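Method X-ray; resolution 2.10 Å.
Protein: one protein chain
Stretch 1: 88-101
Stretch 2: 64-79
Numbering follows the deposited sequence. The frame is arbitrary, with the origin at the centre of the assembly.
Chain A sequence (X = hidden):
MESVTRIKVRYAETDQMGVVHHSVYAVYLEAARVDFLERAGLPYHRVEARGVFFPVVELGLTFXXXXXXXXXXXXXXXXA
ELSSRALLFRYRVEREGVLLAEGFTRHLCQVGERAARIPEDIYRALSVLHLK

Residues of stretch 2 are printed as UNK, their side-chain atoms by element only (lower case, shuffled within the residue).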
# COMPACT_ATOMS: atom_id res chain seq x y z
N LEU A 88 17.10 -9.76 -15.75
CA LEU A 88 17.30 -8.40 -15.27
C LEU A 88 16.54 -7.43 -16.15
O LEU A 88 16.85 -7.28 -17.33
CB LEU A 88 18.79 -8.02 -15.28
CG LEU A 88 19.22 -6.65 -14.72
CD1 LEU A 88 18.61 -5.52 -15.52
CD2 LEU A 88 18.82 -6.53 -13.27
N PHE A 89 15.54 -6.77 -15.57
CA PHE A 89 14.75 -5.79 -16.31
C PHE A 89 15.26 -4.40 -15.97
O PHE A 89 15.69 -4.13 -14.85
CB PHE A 89 13.26 -5.86 -15.94
CG PHE A 89 12.59 -7.13 -16.35
CD1 PHE A 89 12.73 -8.28 -15.59
CD2 PHE A 89 11.84 -7.18 -17.52
CE1 PHE A 89 12.12 -9.47 -15.99
CE2 PHE A 89 11.23 -8.36 -17.93
CZ PHE A 89 11.37 -9.51 -17.17
N ARG A 90 15.21 -3.52 -16.96
CA ARG A 90 15.62 -2.14 -16.76
C ARG A 90 14.44 -1.28 -17.15
O ARG A 90 13.74 -1.58 -18.11
CB ARG A 90 16.85 -1.81 -17.61
CG ARG A 90 18.14 -2.30 -16.99
CD ARG A 90 19.32 -1.56 -17.56
NE ARG A 90 20.46 -1.57 -16.65
CZ ARG A 90 20.47 -1.03 -15.44
NH1 ARG A 90 21.55 -1.09 -14.68
NH2 ARG A 90 19.38 -0.41 -14.98
N TYR A 91 14.21 -0.21 -16.40
CA TYR A 91 13.06 0.64 -16.67
C TYR A 91 13.34 2.13 -16.67
O TYR A 91 14.26 2.61 -16.02
CB TYR A 91 11.96 0.41 -15.64
CG TYR A 91 11.74 -1.02 -15.20
CD1 TYR A 91 12.66 -1.68 -14.38
CD2 TYR A 91 10.57 -1.69 -15.54
CE1 TYR A 91 12.41 -2.97 -13.90
CE2 TYR A 91 10.30 -2.97 -15.07
CZ TYR A 91 11.22 -3.61 -14.25
OH TYR A 91 10.94 -4.87 -13.78
N ARG A 92 12.49 2.85 -17.39
CA ARG A 92 12.54 4.30 -17.45
C ARG A 92 11.12 4.77 -17.21
O ARG A 92 10.19 4.37 -17.92
CB ARG A 92 13.04 4.80 -18.81
CG ARG A 92 14.54 4.62 -19.00
CD ARG A 92 15.03 5.11 -20.36
NE ARG A 92 15.25 6.56 -20.41
CZ ARG A 92 14.30 7.45 -20.65
NH1 ARG A 92 13.06 7.06 -20.88
NH2 ARG A 92 14.60 8.75 -20.66
N VAL A 93 10.94 5.60 -16.19
CA VAL A 93 9.63 6.13 -15.87
C VAL A 93 9.63 7.58 -16.29
O VAL A 93 10.36 8.39 -15.73
CB VAL A 93 9.32 6.06 -14.37
CG1 VAL A 93 7.90 6.56 -14.13
CG2 VAL A 93 9.48 4.64 -13.84
N GLU A 94 8.80 7.92 -17.26
CA GLU A 94 8.75 9.30 -17.70
C GLU A 94 7.35 9.83 -17.91
O GLU A 94 6.36 9.10 -17.79
CB GLU A 94 9.60 9.47 -18.97
CG GLU A 94 9.32 8.48 -20.07
CD GLU A 94 10.23 8.68 -21.27
OE1 GLU A 94 10.22 9.78 -21.85
OE2 GLU A 94 10.97 7.74 -21.62
N ARG A 95 7.28 11.12 -18.20
CA ARG A 95 6.01 11.80 -18.43
C ARG A 95 6.25 12.83 -19.54
O ARG A 95 6.94 13.82 -19.32
CB ARG A 95 5.56 12.51 -17.16
CG ARG A 95 4.24 13.25 -17.28
CD ARG A 95 4.00 14.10 -16.05
NE ARG A 95 5.03 15.14 -15.94
CZ ARG A 95 5.82 15.31 -14.89
NH1 ARG A 95 5.71 14.52 -13.82
NH2 ARG A 95 6.73 16.28 -14.89
N GLU A 96 5.70 12.56 -20.71
CA GLU A 96 5.85 13.46 -21.85
C GLU A 96 7.32 13.86 -22.07
O GLU A 96 7.67 15.05 -22.02
CB GLU A 96 5.00 14.71 -21.64
CG GLU A 96 3.58 14.40 -21.17
CD GLU A 96 2.71 15.63 -21.06
OE1 GLU A 96 2.12 16.04 -22.08
OE2 GLU A 96 2.63 16.21 -19.95
N GLY A 97 8.17 12.87 -22.30
CA GLY A 97 9.57 13.13 -22.54
C GLY A 97 10.45 13.37 -21.33
O GLY A 97 11.67 13.19 -21.41
N VAL A 98 9.87 13.78 -20.20
CA VAL A 98 10.67 14.05 -19.01
C VAL A 98 10.91 12.79 -18.18
O VAL A 98 9.96 12.11 -17.78
CB VAL A 98 9.99 15.08 -18.09
CG1 VAL A 98 10.94 15.49 -16.97
CG2 VAL A 98 9.55 16.29 -18.91
N LEU A 99 12.18 12.46 -17.93
CA LEU A 99 12.49 11.28 -17.14
C LEU A 99 12.17 11.58 -15.68
O LEU A 99 12.58 12.62 -15.14
CB LEU A 99 13.97 10.91 -17.30
CG LEU A 99 14.48 9.71 -16.49
CD1 LEU A 99 13.75 8.43 -16.90
CD2 LEU A 99 15.98 9.57 -16.73
N LEU A 100 11.42 10.69 -15.04
CA LEU A 100 11.06 10.89 -13.64
C LEU A 100 11.95 10.08 -12.73
O LEU A 100 12.35 10.53 -11.66
CB LEU A 100 9.59 10.51 -13.42
CG LEU A 100 8.61 11.32 -14.26
CD1 LEU A 100 7.19 11.07 -13.75
CD2 LEU A 100 8.96 12.81 -14.15
N ALA A 101 12.26 8.87 -13.17
CA ALA A 101 13.10 7.97 -12.41
C ALA A 101 13.49 6.83 -13.32
O ALA A 101 12.89 6.64 -14.37
CB ALA A 101 12.35 7.43 -11.20
N UNK A 64 14.65 11.10 -10.32
CA UNK A 64 15.13 12.34 -10.92
C UNK A 64 14.13 13.50 -10.80
O UNK A 64 14.52 14.64 -10.52
c UNK A 64 17.76 11.13 -12.27
n UNK A 64 20.73 9.22 -13.28
c UNK A 64 19.98 10.17 -12.73
c UNK A 64 15.44 12.11 -12.40
n UNK A 64 18.66 10.13 -12.85
n UNK A 64 20.57 11.15 -12.05
c UNK A 64 16.32 10.90 -12.71
N UNK A 65 12.86 13.20 -11.04
CA UNK A 65 11.80 14.20 -10.96
C UNK A 65 10.56 13.47 -10.47
O UNK A 65 10.36 12.30 -10.79
c UNK A 65 11.55 14.83 -12.35
N UNK A 66 9.70 14.17 -9.73
CA UNK A 66 8.49 13.52 -9.21
C UNK A 66 7.31 13.38 -10.14
O UNK A 66 7.18 14.09 -11.14
c UNK A 66 8.15 14.38 -7.99
c UNK A 66 8.49 15.76 -8.49
c UNK A 66 9.81 15.55 -9.23
N UNK A 67 6.44 12.43 -9.78
CA UNK A 67 5.21 12.18 -10.51
C UNK A 67 4.16 12.73 -9.54
O UNK A 67 4.38 12.74 -8.33
c UNK A 67 5.01 10.68 -10.72
N UNK A 68 3.03 13.19 -10.06
CA UNK A 68 1.99 13.74 -9.20
C UNK A 68 0.59 13.25 -9.54
O UNK A 68 0.34 12.80 -10.66
n UNK A 68 4.18 18.07 -7.92
c UNK A 68 3.01 17.42 -8.51
c UNK A 68 2.00 15.27 -9.27
n UNK A 68 5.40 18.05 -9.87
c UNK A 68 5.30 18.35 -8.58
n UNK A 68 6.32 18.92 -7.96
c UNK A 68 3.25 15.94 -8.76
N UNK A 69 -0.31 13.35 -8.56
CA UNK A 69 -1.69 12.97 -8.78
C UNK A 69 -2.22 13.93 -9.84
O UNK A 69 -2.01 15.14 -9.75
c UNK A 69 -5.82 11.44 -8.37
c UNK A 69 -4.89 13.94 -7.58
c UNK A 69 -2.51 13.11 -7.51
c UNK A 69 -6.72 12.49 -8.21
c UNK A 69 -4.46 11.64 -8.13
c UNK A 69 -6.25 13.75 -7.82
c UNK A 69 -3.99 12.89 -7.73
N UNK A 70 -2.90 13.39 -10.83
CA UNK A 70 -3.42 14.21 -11.91
C UNK A 70 -2.66 13.89 -13.18
O UNK A 70 -3.12 14.21 -14.28
N UNK A 71 -1.50 13.25 -13.03
CA UNK A 71 -0.67 12.90 -14.19
C UNK A 71 -0.74 11.42 -14.54
O UNK A 71 -1.24 10.60 -13.76
c UNK A 71 2.48 14.95 -13.09
c UNK A 71 1.06 14.72 -13.60
c UNK A 71 0.79 13.26 -13.91
o UNK A 71 3.19 13.96 -12.82
o UNK A 71 2.89 16.12 -12.96
N UNK A 72 -0.23 11.10 -15.72
CA UNK A 72 -0.15 9.73 -16.22
C UNK A 72 1.32 9.52 -16.53
O UNK A 72 1.96 10.38 -17.12
c UNK A 72 -2.48 9.70 -17.17
c UNK A 72 -0.73 8.18 -18.09
c UNK A 72 -0.99 9.55 -17.50
N UNK A 73 1.87 8.38 -16.11
CA UNK A 73 3.29 8.12 -16.37
C UNK A 73 3.46 6.95 -17.31
O UNK A 73 2.62 6.05 -17.39
c UNK A 73 3.46 6.57 -14.40
c UNK A 73 4.11 8.97 -14.16
c UNK A 73 4.08 7.78 -15.08
N UNK A 74 4.58 6.97 -18.04
CA UNK A 74 4.90 5.91 -18.97
C UNK A 74 6.13 5.18 -18.46
O UNK A 74 7.14 5.81 -18.11
c UNK A 74 4.18 7.41 -22.50
c UNK A 74 3.92 6.97 -21.07
o UNK A 74 5.36 7.57 -22.88
c UNK A 74 5.17 6.49 -20.36
o UNK A 74 3.19 7.61 -23.24
N UNK A 75 6.03 3.86 -18.41
CA UNK A 75 7.12 3.04 -17.94
C UNK A 75 7.61 2.18 -19.08
O UNK A 75 6.88 1.33 -19.60
c UNK A 75 7.91 1.38 -16.26
c UNK A 75 6.70 2.14 -16.78
c UNK A 75 6.07 2.98 -15.68
N UNK A 76 8.86 2.42 -19.47
CA UNK A 76 9.48 1.68 -20.56
C UNK A 76 10.31 0.56 -19.96
O UNK A 76 11.17 0.80 -19.12
c UNK A 76 12.33 5.38 -23.98
n UNK A 76 13.21 4.93 -24.87
c UNK A 76 10.48 4.94 -22.41
c UNK A 76 9.58 3.79 -21.98
n UNK A 76 12.30 6.67 -23.69
c UNK A 76 10.36 2.63 -21.37
n UNK A 76 11.48 4.54 -23.40
N UNK A 77 10.05 -0.67 -20.38
CA UNK A 77 10.81 -1.78 -19.84
C UNK A 77 11.37 -2.72 -20.89
O UNK A 77 10.76 -2.97 -21.93
o UNK A 77 10.15 -4.01 -19.06
c UNK A 77 8.53 -2.25 -18.86
c UNK A 77 9.99 -2.61 -18.81
N UNK A 78 12.56 -3.22 -20.62
CA UNK A 78 13.18 -4.16 -21.53
C UNK A 78 13.93 -5.18 -20.71
O UNK A 78 14.26 -4.94 -19.54
n UNK A 78 17.62 -0.92 -20.97
c UNK A 78 14.12 -3.43 -22.49
c UNK A 78 18.33 -1.82 -21.65
n UNK A 78 17.75 -2.54 -22.60
c UNK A 78 16.34 -2.43 -22.97
c UNK A 78 15.43 -2.98 -21.88
n UNK A 78 19.61 -2.01 -21.37
N UNK A 79 14.16 -6.34 -21.31
CA UNK A 79 14.90 -7.40 -20.65
C UNK A 79 16.36 -7.11 -20.98
O UNK A 79 16.81 -7.38 -22.09
c UNK A 79 14.92 -10.07 -19.13
c UNK A 79 15.13 -10.01 -20.63
c UNK A 79 14.47 -8.76 -21.20
c UNK A 79 14.54 -11.25 -21.31

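Position 64 has seven side-chain atoms: three carbons, a nitrogen, then a carbon carrying two more nitrogens. This is arginine, R64. Its N donates to L100 O at 2.7 Å.

Position 65 has one carbon, CB, 3.7 Å from L100 CD2. It is alanine, A65. Its N also donates to L100 O, at 2.8 Å, so one carbonyl serves two amides.

Position 66 has three carbons closing a ring onto the backbone N: proline, P66. Its O accepts from R95 NH1 at 3.1 Å.

Position 67 has one carbon, CB, 3.8 Å from L100 CD1: alanine, A67.

Position 68 has three carbons, a nitrogen and a carbon with two nitrogens: arginine, R68. It makes no contact with stretch 1.

Position 69 has one carbon and a six-carbon ring: phenylalanine, F69, out of reach.

Position 70 has no side-chain atoms: glycine, G70. At phi 111° a CB would be jammed against the preceding carbonyl O.

Position 71 has three carbons, the third carrying two oxygens: glutamate, E71. Its OE2 forms a salt bridge with R95 NH1 at 2.8 Å; the hydrogen bond within it is weak, at 122°. The same OE2 accepts from R68 N at 2.9 Å.

Positions 72 and 73 each have one carbon carrying two: valines, V72 and V73. V73 CG1 lies 3.8 Å from L100 CD1.

Position 74 has three carbons, the third with two oxygens: glutamate, E74. Its backbone pairs with E94 in both directions.

Position 75 has one carbon carrying two: valine, V75. Its CG2 is 4.2 Å from V93 CG2.

Position 76 has three carbons, a nitrogen and a carbon with two nitrogens: arginine, R76. Its NH2 makes a salt bridge to E94 OE2 at 2.7 Å. R92 NH1, also bridged to E94 OE2, sits 2.9 Å from R76 NH2; the shared carboxylate offsets these like charges.

Position 77 has one carbon carrying an oxygen and a carbon. Beta-branching with one oxygen means threonine, T77. CB is 3.4 Å from Y91 CD2; buried OG1 has no partner.

Position 78 has the same atom pattern as R76: arginine, R78. Its NH1 lies 3.6 Å from R90 CB.

Position 79 has four carbons, forked at the second: leucine, L79. Its CD1 sits over the F89 ring face, 4.2 Å from the centroid.

The contact is an antiparallel strand pair, bonded at R90–R78, R92–R76 and E94–E74. Side chains of F89, Y91 and V93 share one face with L79, T77 and V75. Charged residues occupy the other. Beyond the ladder, L100 and R95 hold the loop.

Stretch 2 (64-79) RAPARFGEVVEVRTRL
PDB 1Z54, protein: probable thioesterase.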